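Acyl-CoA thioesterase II (Mycobacterium avium subsp. paratuberculosis, PDB 4R9Z) probably hydrolyses fatty acyl-CoA thioesters to free fatty acid and coenzyme A, with two hot-dog domains in one chain. Local coordinates at residues L17-Q22 and A50-A55; G27-A32 and S43-L48; G56-S61 and H227-L232; R93-Q98 and L103-S108; L156-R161 and A192-Y197. All blocks are in the same frame, centred on the assembly; numbering follows the deposited sequence.

Contact 1 (L17-Q22 and A50-A55); sequences LERVGQ and ASRTAA
Arg52, in the last turn of its helix, reaches across to Leu17 and Arg19, and its side chain makes the largest single contribution to the contact. At its root, CB lies 4.1 Å from NH2 of Arg19, where the tip of Arg19 passes the root of Arg52. The chain is straight at chi2 (174°) and then bends at chi3 (65°), which turns the guanidinium toward the backbone of Leu17. There NH1 donates a hydrogen bond of 2.8 Å to Leu17 O. The bond is nearly straight and lies in the guanidinium plane, but it approaches the carbonyl from above its plane. NH1 also packs against the CB of Leu17, while NH2 comes within 4.0 Å of Arg19 CB.

Arg19 runs the other way. Its NH2 gives only a weak bond of 3.3 Å to Arg52 O, near the guanidinium plane. Its NH1 turns back to its own segment, donating to Gly21 O at 3.1 Å on a lone pair and weakly to Gln22 O. The two positive groups come close, Arg19 NE 4.3 Å from Arg52 NH2, yet each is turned toward backbone carbonyl oxygens, which would be expected to ease their repulsion. Beyond them, Gln22 O meets the methyl CG2 of Thr53. Strand 24-27 adjoins the contact: its Phe25 touches Arg19, Arg52 and Thr53, and Glu18 pairs with Val26, while Leu17 packs on helix 39-52.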
# COMPACT_ATOMS: atom_id res chain seq x y z
N LEU B 17 17.59 -4.80 16.84
CA LEU B 17 17.47 -3.45 17.35
C LEU B 17 17.74 -3.41 18.84
O LEU B 17 17.48 -4.38 19.55
CB LEU B 17 16.08 -2.90 17.08
CG LEU B 17 15.58 -3.07 15.65
CD1 LEU B 17 14.16 -2.54 15.53
CD2 LEU B 17 16.50 -2.35 14.69
N GLU B 18 18.26 -2.28 19.31
CA GLU B 18 18.40 -2.06 20.74
C GLU B 18 17.15 -1.38 21.27
O GLU B 18 16.77 -0.30 20.82
CB GLU B 18 19.62 -1.20 21.06
CG GLU B 18 20.00 -1.21 22.53
CD GLU B 18 20.84 -0.01 22.93
OE1 GLU B 18 21.16 0.81 22.04
OE2 GLU B 18 21.19 0.10 24.13
N ARG B 19 16.49 -2.03 22.23
CA ARG B 19 15.34 -1.42 22.87
C ARG B 19 15.80 -0.39 23.90
O ARG B 19 16.63 -0.70 24.76
CB ARG B 19 14.47 -2.48 23.52
CG ARG B 19 13.19 -1.90 24.08
CD ARG B 19 12.42 -2.90 24.90
NE ARG B 19 11.70 -3.89 24.10
CZ ARG B 19 10.43 -3.76 23.73
NH1 ARG B 19 9.75 -2.68 24.08
NH2 ARG B 19 9.85 -4.71 23.02
N VAL B 20 15.28 0.83 23.80
CA VAL B 20 15.59 1.88 24.77
C VAL B 20 14.34 2.35 25.49
O VAL B 20 14.37 3.33 26.23
CB VAL B 20 16.29 3.08 24.10
CG1 VAL B 20 17.63 2.67 23.53
CG2 VAL B 20 15.41 3.67 23.01
N GLY B 21 13.22 1.67 25.26
CA GLY B 21 11.99 2.01 25.93
C GLY B 21 10.88 1.02 25.66
O GLY B 21 11.07 0.03 24.98
N GLN B 22 9.70 1.28 26.23
CA GLN B 22 8.56 0.42 25.97
C GLN B 22 8.16 0.50 24.50
O GLN B 22 7.70 -0.48 23.91
CB GLN B 22 7.40 0.79 26.89
CG GLN B 22 6.14 -0.05 26.69
CD GLN B 22 6.30 -1.49 27.12
OE1 GLN B 22 7.38 -1.90 27.56
NE2 GLN B 22 5.23 -2.27 27.01
N ALA B 50 7.95 -2.56 15.25
CA ALA B 50 6.53 -2.78 15.45
C ALA B 50 6.25 -4.20 15.95
O ALA B 50 5.50 -4.39 16.90
CB ALA B 50 5.77 -2.52 14.16
N SER B 51 6.87 -5.18 15.30
CA SER B 51 6.65 -6.58 15.62
C SER B 51 6.99 -6.93 17.07
O SER B 51 6.29 -7.72 17.69
CB SER B 51 7.47 -7.47 14.68
OG SER B 51 7.19 -7.16 13.33
N ARG B 52 8.06 -6.35 17.59
CA ARG B 52 8.49 -6.59 18.97
C ARG B 52 7.56 -5.96 20.01
O ARG B 52 7.62 -6.33 21.18
CB ARG B 52 9.92 -6.07 19.17
CG ARG B 52 10.95 -6.92 18.46
CD ARG B 52 12.35 -6.32 18.53
NE ARG B 52 12.87 -6.28 19.90
CZ ARG B 52 14.09 -5.87 20.21
NH1 ARG B 52 14.92 -5.46 19.26
NH2 ARG B 52 14.49 -5.86 21.47
N THR B 53 6.71 -5.03 19.58
CA THR B 53 5.70 -4.45 20.46
C THR B 53 4.36 -5.16 20.28
O THR B 53 3.36 -4.76 20.88
CB THR B 53 5.48 -2.95 20.21
OG1 THR B 53 4.79 -2.74 18.97
CG2 THR B 53 6.80 -2.19 20.25
N ALA B 54 4.32 -6.15 19.40
CA ALA B 54 3.13 -6.98 19.23
C ALA B 54 3.44 -8.40 19.69
O ALA B 54 4.19 -9.12 19.03
CB ALA B 54 2.67 -6.97 17.78
N ALA B 55 2.81 -8.81 20.78
CA ALA B 55 3.24 -10.01 21.49
C ALA B 55 2.84 -11.29 20.77
O ALA B 55 1.67 -11.67 20.77
CB ALA B 55 2.68 -9.99 22.90

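Contact 2 (G27-A32 and S43-L48); sequences GQQLPA and SAQALL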
# COMPACT_ATOMS: atom_id res chain seq x y z
N GLY B 27 18.30 1.59 15.82
CA GLY B 27 18.76 0.67 14.80
C GLY B 27 20.07 1.13 14.20
O GLY B 27 20.20 2.27 13.76
N GLN B 28 21.05 0.24 14.18
CA GLN B 28 22.36 0.60 13.68
C GLN B 28 22.35 0.53 12.16
O GLN B 28 21.74 -0.35 11.57
CB GLN B 28 23.46 -0.30 14.25
CG GLN B 28 23.77 -0.03 15.72
CD GLN B 28 23.97 1.45 16.02
OE1 GLN B 28 24.55 2.19 15.23
NE2 GLN B 28 23.47 1.88 17.17
N GLN B 29 23.03 1.48 11.53
CA GLN B 29 23.05 1.54 10.09
C GLN B 29 24.39 1.01 9.60
O GLN B 29 25.38 1.04 10.33
CB GLN B 29 22.82 2.97 9.60
CG GLN B 29 21.52 3.58 10.07
CD GLN B 29 20.33 2.69 9.77
OE1 GLN B 29 20.13 2.27 8.63
NE2 GLN B 29 19.53 2.39 10.79
N LEU B 30 24.41 0.54 8.37
CA LEU B 30 25.64 0.02 7.81
C LEU B 30 26.15 0.93 6.70
O LEU B 30 25.36 1.54 5.98
CB LEU B 30 25.42 -1.41 7.31
CG LEU B 30 24.09 -1.74 6.63
CD1 LEU B 30 24.03 -1.19 5.23
CD2 LEU B 30 23.84 -3.24 6.64
N PRO B 31 27.48 1.04 6.60
CA PRO B 31 28.20 1.87 5.62
C PRO B 31 27.76 1.65 4.18
O PRO B 31 27.61 0.52 3.72
CB PRO B 31 29.65 1.43 5.81
CG PRO B 31 29.74 1.05 7.23
CD PRO B 31 28.40 0.44 7.59
N ALA B 32 27.58 2.77 3.52
CA ALA B 32 27.18 2.77 2.17
C ALA B 32 27.93 3.87 1.50
O ALA B 32 28.18 4.92 2.10
CB ALA B 32 25.70 2.99 2.08
N SER B 43 13.08 0.16 6.51
CA SER B 43 11.70 -0.32 6.64
C SER B 43 11.67 -1.70 7.29
O SER B 43 10.70 -2.05 7.97
CB SER B 43 11.00 -0.36 5.28
OG SER B 43 11.47 -1.43 4.49
N ALA B 44 12.72 -2.48 7.07
CA ALA B 44 12.83 -3.79 7.71
C ALA B 44 13.04 -3.64 9.21
O ALA B 44 12.47 -4.39 10.01
CB ALA B 44 13.97 -4.58 7.10
N GLN B 45 13.87 -2.67 9.59
CA GLN B 45 14.11 -2.37 10.99
C GLN B 45 12.84 -1.86 11.66
O GLN B 45 12.50 -2.28 12.77
CB GLN B 45 15.23 -1.33 11.13
CG GLN B 45 16.63 -1.90 10.96
CD GLN B 45 17.72 -0.87 11.18
OE1 GLN B 45 17.54 0.32 10.89
NE2 GLN B 45 18.86 -1.32 11.68
N ALA B 46 12.13 -0.97 10.97
CA ALA B 46 10.90 -0.40 11.49
C ALA B 46 9.83 -1.48 11.68
O ALA B 46 9.03 -1.41 12.61
CB ALA B 46 10.39 0.69 10.57
N LEU B 47 9.84 -2.48 10.80
CA LEU B 47 8.89 -3.58 10.89
C LEU B 47 9.20 -4.44 12.09
O LEU B 47 8.29 -4.93 12.77
CB LEU B 47 8.92 -4.42 9.62
CG LEU B 47 7.94 -5.61 9.66
CD1 LEU B 47 6.49 -5.14 9.78
CD2 LEU B 47 8.13 -6.54 8.46
N LEU B 48 10.48 -4.63 12.37
CA LEU B 48 10.89 -5.39 13.55
C LEU B 48 10.52 -4.63 14.81
O LEU B 48 10.11 -5.22 15.81
CB LEU B 48 12.39 -5.68 13.52
CG LEU B 48 12.77 -6.78 12.53
CD1 LEU B 48 14.27 -6.83 12.29
CD2 LEU B 48 12.24 -8.12 13.02
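Gln45 and Gln29 meet through their amide groups, whose planes stand 82° apart. Gln45 leaves the helix with CG beside its backbone N and an extended chain beyond, which carries its amide out to the loop. Gln29 instead folds back at chi2 (-52°), bringing its NE2 to the OE1 of Gln45. This N-H...O bond is 2.9 Å long; the donor lies in the plane of the Gln45 amide, on a lone pair of OE1, and the acceptor is close to the plane of the Gln29 amide. Gln29 NE2 also donates to Gly27 O at 3.0 Å, coming from well above that carbonyl plane, so one nitrogen bridges the helix side chain and its own backbone.

The other end of the Gln45 amide serves the backbone. NE2 donates to Gln28 O at 3.0 Å, again from above the carbonyl plane, and also to Thr14 O, so both the oxygen and the nitrogen of this buried amide are engaged. Gly27 lies against the same amide, its CA 3.7 Å from Gln45 NE2. The arrangement ties the segment leaving strand 24-27 to helix 39-52, the long helix wrapped by the curved antiparallel sheet in the N-terminal hot-dog domain.

Contact 3 (G56-S61 and H227-L232); sequences GREPHS and HGRAVL
Glu58 and Arg229 meet by charge attraction, as a salt bridge without a hydrogen bond. The carboxylate lies over one face of the guanidinium, with its plane at 84° to that group, so no N-H points at either oxygen. OE2 of Glu58 is 3.1 Å from Arg229 NH2, and OE1 is 3.2 Å from Arg229 NE, sitting above the plane toward its rim. Glu58 reaches out on a nearly straight chain, chi2 164°, whereas Arg229 bends at chi3 (-76°) to offer its face. With Arg229 exposed to solvent, the attraction is probably partly screened.

Apolar packing accompanies the ion pair. Val113 touches both Glu58 and Arg229, and Pro188, at the start of helix 188-201, lies against Arg229.

Hydrogen bonds around the pair fix its two supports. Asn258 grips the backbone of the loop through Arg229 O and Val231 N, while His60, just beyond Glu58, pairs by its backbone with Phe226. His60 and Ser61 also bond to Glu270 of the second subunit. Strands 58-66 and 218-226 are neighbours, one from each hot-dog domain, so the salt bridge spans the outer end of the seam that joins the two halves of a double hot-dog thioesterase.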
# COMPACT_ATOMS: atom_id res chain seq x y z
N GLY B 56 3.84 -11.96 20.19
CA GLY B 56 3.64 -13.23 19.51
C GLY B 56 2.67 -13.16 18.34
O GLY B 56 1.93 -14.11 18.06
N ARG B 57 2.69 -12.04 17.63
CA ARG B 57 1.83 -11.84 16.48
C ARG B 57 2.69 -11.54 15.26
O ARG B 57 3.72 -10.88 15.37
CB ARG B 57 0.82 -10.73 16.74
CG ARG B 57 -0.27 -11.11 17.72
CD ARG B 57 -1.28 -9.99 17.93
NE ARG B 57 -2.28 -10.36 18.93
CZ ARG B 57 -3.36 -9.63 19.22
NH1 ARG B 57 -3.57 -8.48 18.61
NH2 ARG B 57 -4.22 -10.06 20.14
N GLU B 58 2.27 -12.03 14.10
CA GLU B 58 3.04 -11.84 12.87
C GLU B 58 2.42 -10.76 11.98
O GLU B 58 1.20 -10.58 11.95
CB GLU B 58 3.15 -13.15 12.10
CG GLU B 58 4.09 -14.15 12.74
CD GLU B 58 3.90 -15.55 12.21
OE1 GLU B 58 4.06 -15.75 10.99
OE2 GLU B 58 3.56 -16.45 13.01
N PRO B 59 3.27 -10.02 11.25
CA PRO B 59 2.76 -8.98 10.35
C PRO B 59 2.14 -9.57 9.10
O PRO B 59 2.72 -10.44 8.46
CB PRO B 59 4.01 -8.17 10.01
CG PRO B 59 5.13 -9.12 10.18
CD PRO B 59 4.74 -10.06 11.28
N HIS B 60 0.94 -9.10 8.76
CA HIS B 60 0.32 -9.56 7.53
C HIS B 60 0.34 -8.45 6.47
O HIS B 60 0.11 -8.71 5.29
CB HIS B 60 -1.10 -10.05 7.81
CG HIS B 60 -2.04 -8.98 8.29
ND1 HIS B 60 -2.70 -8.13 7.43
CD2 HIS B 60 -2.42 -8.62 9.54
CE1 HIS B 60 -3.45 -7.30 8.12
NE2 HIS B 60 -3.30 -7.58 9.40
N SER B 61 0.64 -7.22 6.89
CA SER B 61 0.85 -6.13 5.94
C SER B 61 1.60 -4.97 6.58
O SER B 61 1.62 -4.81 7.79
CB SER B 61 -0.48 -5.63 5.36
OG SER B 61 -1.33 -5.09 6.34
N HIS B 227 1.40 -13.37 2.77
CA HIS B 227 0.47 -14.42 2.47
C HIS B 227 0.80 -15.67 3.24
O HIS B 227 0.05 -16.11 4.07
CB HIS B 227 0.51 -14.69 0.98
CG HIS B 227 -0.52 -15.64 0.51
ND1 HIS B 227 -0.27 -16.98 0.36
CD2 HIS B 227 -1.79 -15.46 0.12
CE1 HIS B 227 -1.35 -17.58 -0.08
NE2 HIS B 227 -2.29 -16.68 -0.23
N GLY B 228 1.95 -16.22 2.96
CA GLY B 228 2.35 -17.46 3.53
C GLY B 228 3.69 -17.22 4.10
O GLY B 228 4.27 -16.21 3.86
N ARG B 229 4.18 -18.14 4.90
CA ARG B 229 5.46 -17.97 5.56
C ARG B 229 6.62 -18.35 4.65
O ARG B 229 6.62 -19.41 4.03
CB ARG B 229 5.49 -18.77 6.85
CG ARG B 229 6.11 -18.02 8.00
CD ARG B 229 5.98 -18.79 9.29
NE ARG B 229 4.62 -18.70 9.81
CZ ARG B 229 4.25 -19.15 11.00
NH1 ARG B 229 5.13 -19.73 11.80
NH2 ARG B 229 2.98 -19.02 11.39
N ALA B 230 7.62 -17.48 4.58
CA ALA B 230 8.74 -17.66 3.67
C ALA B 230 9.70 -18.75 4.12
O ALA B 230 10.01 -18.88 5.30
CB ALA B 230 9.50 -16.35 3.51
N VAL B 231 10.18 -19.53 3.15
CA VAL B 231 11.18 -20.55 3.41
C VAL B 231 12.52 -20.08 2.87
O VAL B 231 12.79 -20.18 1.68
CB VAL B 231 10.82 -21.89 2.76
CG1 VAL B 231 11.92 -22.89 2.98
CG2 VAL B 231 9.50 -22.41 3.32
N LEU B 232 13.37 -19.56 3.76
CA LEU B 232 14.64 -18.98 3.34
C LEU B 232 15.77 -20.00 3.30
O LEU B 232 16.94 -19.63 3.18
CB LEU B 232 15.04 -17.84 4.28
CG LEU B 232 14.11 -16.63 4.39
CD1 LEU B 232 14.67 -15.65 5.40
CD2 LEU B 232 13.93 -15.96 3.03

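Contact 4 (R93-Q98 and L103-S108); sequences RVTARQ and LMEAMS
Leu103 and Met104 both face Ala96, a classic beta bulge that interrupts the regular pairing of the two strands. Ala96 O accepts from Leu103 N at 2.8 Å, and Ala96 N donates to Met104 O at 2.9 Å. Leu103 CD1 lies against the Gln98 side chain, 3.8 Å from Gln98 OE1; the Gln98 amide itself bonds through NE2 to Asp71 O.

Past the bulge the hairpin is regular. Val94 and Ala106 form a hydrogen-bonded pair, joined in both directions, and the strand axes run antiparallel at 166°. This is the hairpin of strands 89-98 and 101-111 in the N-terminal hot-dog sheet, and Val94, Ala96, Met104 and Ala106 look to the concave side, where Val94 and Met104 touch Ala46 of helix 39-52. Met104 has CG between its backbone N and carbonyl carbon (chi1 60°), which places CG 3.5 Å from Ala96 CB; bends at chi2 and chi3 then bring CE of Met104 to 3.7 Å from Val94 O.

On the opposite face Thr95 OG1 faces Glu105 OE1, modelled too close for the bond to be taken at face value, while the CD of Arg93 packs against the same carboxylate. The charged end of Arg93 has its partner across the dimer interface, where NE pairs with Glu105 of the second subunit.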
# COMPACT_ATOMS: atom_id res chain seq x y z
N ARG B 93 2.14 2.18 14.44
CA ARG B 93 2.80 3.23 13.68
C ARG B 93 4.27 3.21 14.07
O ARG B 93 4.59 3.04 15.24
CB ARG B 93 2.21 4.61 13.98
CG ARG B 93 3.01 5.74 13.35
CD ARG B 93 2.61 7.13 13.87
NE ARG B 93 1.22 7.23 14.31
CZ ARG B 93 0.81 8.04 15.28
NH1 ARG B 93 1.70 8.80 15.92
NH2 ARG B 93 -0.47 8.09 15.63
N VAL B 94 5.16 3.35 13.10
CA VAL B 94 6.58 3.46 13.42
C VAL B 94 7.14 4.69 12.72
O VAL B 94 6.98 4.85 11.52
CB VAL B 94 7.38 2.22 13.00
CG1 VAL B 94 8.86 2.45 13.27
CG2 VAL B 94 6.89 1.00 13.76
N THR B 95 7.78 5.56 13.49
CA THR B 95 8.41 6.74 12.92
C THR B 95 9.91 6.64 13.14
O THR B 95 10.38 6.46 14.26
CB THR B 95 7.85 8.04 13.55
OG1 THR B 95 6.44 8.12 13.31
CG2 THR B 95 8.51 9.25 12.94
N ALA B 96 10.68 6.71 12.05
CA ALA B 96 12.13 6.63 12.15
C ALA B 96 12.75 8.02 12.07
O ALA B 96 12.46 8.79 11.16
CB ALA B 96 12.69 5.75 11.06
N ARG B 97 13.62 8.33 13.03
CA ARG B 97 14.23 9.64 13.10
C ARG B 97 15.74 9.62 13.24
O ARG B 97 16.32 8.70 13.82
CB ARG B 97 13.66 10.43 14.28
CG ARG B 97 12.21 10.84 14.17
CD ARG B 97 11.80 11.54 15.45
NE ARG B 97 10.45 12.08 15.39
CZ ARG B 97 9.37 11.47 15.88
NH1 ARG B 97 9.49 10.28 16.46
NH2 ARG B 97 8.19 12.06 15.78
N GLN B 98 16.36 10.65 12.67
CA GLN B 98 17.73 11.01 12.98
C GLN B 98 17.67 12.44 13.46
O GLN B 98 17.37 13.35 12.69
CB GLN B 98 18.64 10.87 11.77
CG GLN B 98 19.40 9.57 11.74
CD GLN B 98 20.15 9.39 10.44
OE1 GLN B 98 19.99 10.18 9.51
NE2 GLN B 98 20.95 8.34 10.36
N LEU B 103 12.69 10.41 8.91
CA LEU B 103 13.21 9.78 7.70
C LEU B 103 12.13 8.97 7.01
O LEU B 103 11.97 9.03 5.79
CB LEU B 103 14.41 8.88 8.03
CG LEU B 103 15.54 9.48 8.85
CD1 LEU B 103 16.59 8.42 9.13
CD2 LEU B 103 16.14 10.68 8.15
N MET B 104 11.40 8.19 7.80
CA MET B 104 10.30 7.41 7.28
C MET B 104 9.21 7.25 8.32
O MET B 104 9.44 7.38 9.52
CB MET B 104 10.78 6.03 6.80
CG MET B 104 11.43 5.15 7.86
SD MET B 104 10.80 3.45 7.91
CE MET B 104 9.27 3.71 8.79
N GLU B 105 7.99 7.01 7.84
CA GLU B 105 6.89 6.60 8.70
C GLU B 105 6.24 5.37 8.11
O GLU B 105 6.14 5.24 6.89
CB GLU B 105 5.88 7.73 8.88
CG GLU B 105 4.80 7.38 9.88
CD GLU B 105 4.30 8.58 10.64
OE1 GLU B 105 5.02 9.04 11.55
OE2 GLU B 105 3.19 9.06 10.34
N ALA B 106 5.80 4.46 8.98
CA ALA B 106 5.21 3.21 8.53
C ALA B 106 4.00 2.80 9.34
O ALA B 106 3.91 3.11 10.54
CB ALA B 106 6.23 2.10 8.56
N MET B 107 3.06 2.13 8.70
CA MET B 107 1.99 1.47 9.42
C MET B 107 2.06 -0.02 9.15
O MET B 107 2.46 -0.44 8.08
CB MET B 107 0.62 2.03 9.03
CG MET B 107 0.46 3.51 9.35
SD MET B 107 -1.21 4.07 9.00
CE MET B 107 -1.27 3.83 7.23
N SER B 108 1.70 -0.81 10.15
CA SER B 108 1.75 -2.26 10.01
C SER B 108 0.61 -2.89 10.78
O SER B 108 0.11 -2.31 11.74
CB SER B 108 3.09 -2.81 10.51
OG SER B 108 3.36 -2.36 11.83

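Contact 5 (L156-R161 and A192-Y197); sequences LRWFER and ASLVAY
Trp158 and Tyr197 form an edge-to-face pair in the C-terminal hot-dog domain, where the indole lies against helix 188-201, the long helix of that fold. The indole edge is turned to the phenol face, with the planes at 61° and the centroid of the five-membered ring 4.9 Å from that of Tyr197. CZ2 of Trp158 comes to 3.7 Å from Tyr197 CD1, and NE1 sits over the same face toward its rim, 3.8 Å from CE1. Trp158 carries CG between its backbone N and carbonyl carbon (chi1 56°), which turns the indole toward the helix.

The packed side is closed from several directions. Phe159 CD2 lies over the centre of one indole face, 3.5 Å above it, and Leu8 and Val11 of helix 8-15 also touch the tryptophan. Tyr197 is fixed at its far end, where OH bonds to ND1 of His41 and links the ring to the N-terminal half.

The outer side is looser: Arg157 and Arg161 stand in solvent, and Glu160 is partly exposed, holding Arg179 of the neighbouring strand by a salt bridge. None of these three touches the helix segment. Deep inside, the six-membered end of the indole meets Leu194, with Trp158 CZ3 3.8 Å from Leu194 CD2. Leu194 O lies at the indole edge, near the ring plane, 3.5 Å from Trp158 CH2.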
# COMPACT_ATOMS: atom_id res chain seq x y z
N LEU B 156 23.07 -4.75 -0.07
CA LEU B 156 22.86 -5.53 -1.29
C LEU B 156 23.52 -6.92 -1.29
O LEU B 156 23.05 -7.82 -1.98
CB LEU B 156 23.36 -4.74 -2.50
CG LEU B 156 22.73 -3.35 -2.66
CD1 LEU B 156 23.20 -2.70 -3.95
CD2 LEU B 156 21.21 -3.44 -2.62
N ARG B 157 24.59 -7.09 -0.52
CA ARG B 157 25.40 -8.31 -0.61
C ARG B 157 24.97 -9.52 0.24
O ARG B 157 25.63 -10.56 0.18
CB ARG B 157 26.86 -7.97 -0.28
CG ARG B 157 27.53 -7.05 -1.29
CD ARG B 157 29.03 -6.90 -1.03
NE ARG B 157 29.34 -5.86 -0.05
CZ ARG B 157 29.68 -6.11 1.21
NH1 ARG B 157 29.76 -7.36 1.65
NH2 ARG B 157 29.94 -5.10 2.04
N TRP B 158 23.90 -9.40 1.01
CA TRP B 158 23.51 -10.50 1.90
C TRP B 158 22.69 -11.59 1.21
O TRP B 158 22.28 -12.55 1.86
CB TRP B 158 22.74 -9.99 3.11
CG TRP B 158 21.52 -9.20 2.79
CD1 TRP B 158 21.48 -7.89 2.42
CD2 TRP B 158 20.16 -9.65 2.80
NE1 TRP B 158 20.18 -7.50 2.21
CE2 TRP B 158 19.35 -8.56 2.43
CE3 TRP B 158 19.55 -10.88 3.08
CZ2 TRP B 158 17.97 -8.66 2.34
CZ3 TRP B 158 18.17 -10.97 2.99
CH2 TRP B 158 17.40 -9.87 2.63
N PHE B 159 22.39 -11.42 -0.07
CA PHE B 159 21.60 -12.44 -0.76
C PHE B 159 22.16 -12.81 -2.14
O PHE B 159 22.71 -11.96 -2.84
CB PHE B 159 20.14 -11.98 -0.90
CG PHE B 159 19.99 -10.67 -1.61
CD1 PHE B 159 19.86 -10.63 -2.99
CD2 PHE B 159 19.99 -9.48 -0.91
CE1 PHE B 159 19.73 -9.43 -3.65
CE2 PHE B 159 19.86 -8.28 -1.56
CZ PHE B 159 19.72 -8.25 -2.94
N GLU B 160 22.01 -14.07 -2.51
CA GLU B 160 22.35 -14.52 -3.86
C GLU B 160 21.17 -14.27 -4.79
O GLU B 160 20.03 -14.17 -4.33
CB GLU B 160 22.73 -16.00 -3.88
CG GLU B 160 23.88 -16.39 -2.97
CD GLU B 160 24.18 -17.88 -3.01
OE1 GLU B 160 24.56 -18.38 -4.09
OE2 GLU B 160 24.03 -18.55 -1.96
N ARG B 161 21.43 -14.22 -6.09
CA ARG B 161 20.38 -13.91 -7.04
C ARG B 161 20.63 -14.44 -8.44
O ARG B 161 21.75 -14.37 -8.96
CB ARG B 161 20.18 -12.40 -7.12
CG ARG B 161 21.49 -11.64 -7.22
CD ARG B 161 21.28 -10.15 -7.10
NE ARG B 161 20.48 -9.63 -8.20
CZ ARG B 161 20.05 -8.38 -8.28
NH1 ARG B 161 20.35 -7.52 -7.31
NH2 ARG B 161 19.32 -7.98 -9.31
N ALA B 192 10.08 -12.44 7.91
CA ALA B 192 9.16 -11.52 7.26
C ALA B 192 9.84 -10.19 6.95
O ALA B 192 9.66 -9.63 5.87
CB ALA B 192 7.94 -11.31 8.11
N SER B 193 10.63 -9.68 7.90
CA SER B 193 11.31 -8.41 7.69
C SER B 193 12.38 -8.54 6.62
O SER B 193 12.65 -7.60 5.88
CB SER B 193 11.94 -7.90 8.99
OG SER B 193 12.97 -8.77 9.43
N LEU B 194 12.97 -9.73 6.50
CA LEU B 194 14.00 -9.97 5.50
C LEU B 194 13.37 -10.07 4.12
O LEU B 194 13.94 -9.62 3.13
CB LEU B 194 14.79 -11.24 5.81
CG LEU B 194 15.81 -11.12 6.94
CD1 LEU B 194 16.26 -12.51 7.36
CD2 LEU B 194 16.98 -10.28 6.48
N VAL B 195 12.19 -10.66 4.07
CA VAL B 195 11.40 -10.67 2.86
C VAL B 195 11.10 -9.23 2.44
O VAL B 195 11.38 -8.84 1.30
CB VAL B 195 10.09 -11.43 3.04
CG1 VAL B 195 9.14 -11.11 1.90
CG2 VAL B 195 10.37 -12.91 3.11
N ALA B 196 10.56 -8.44 3.36
CA ALA B 196 10.29 -7.04 3.09
C ALA B 196 11.56 -6.29 2.70
O ALA B 196 11.55 -5.50 1.76
CB ALA B 196 9.65 -6.38 4.31
N TYR B 197 12.64 -6.55 3.42
CA TYR B 197 13.96 -5.97 3.15
C TYR B 197 14.35 -6.14 1.68
O TYR B 197 14.67 -5.18 0.99
CB TYR B 197 15.01 -6.60 4.07
CG TYR B 197 16.31 -5.84 4.24
CD1 TYR B 197 16.91 -5.17 3.18
CD2 TYR B 197 16.95 -5.81 5.48
CE1 TYR B 197 18.10 -4.48 3.34
CE2 TYR B 197 18.14 -5.13 5.65
CZ TYR B 197 18.71 -4.47 4.58
OH TYR B 197 19.90 -3.79 4.75

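From the N terminus, contact 1 opens first, joining strand 18-19, after helix 8-15, to the end of helix 39-52; contact 2, nested inside it on the same helix, closes before it does. Contact 3 opens directly afterwards and closes the longest loop, from strand 58-66 to the loop after strand 218-226. Contact 4, a local hairpin, and contact 5 lie within that loop in series; no two loops cross. Contacts 1, 2 and 4 gather around helix 39-52 and its sheet, while contact 5 belongs to the second domain. The halves meet, among other places, where Ala44, Leu47 and Leu48 pack on Ser193 and Tyr197, and at contact 3. Contacts 3 and 4 also reach the second subunit.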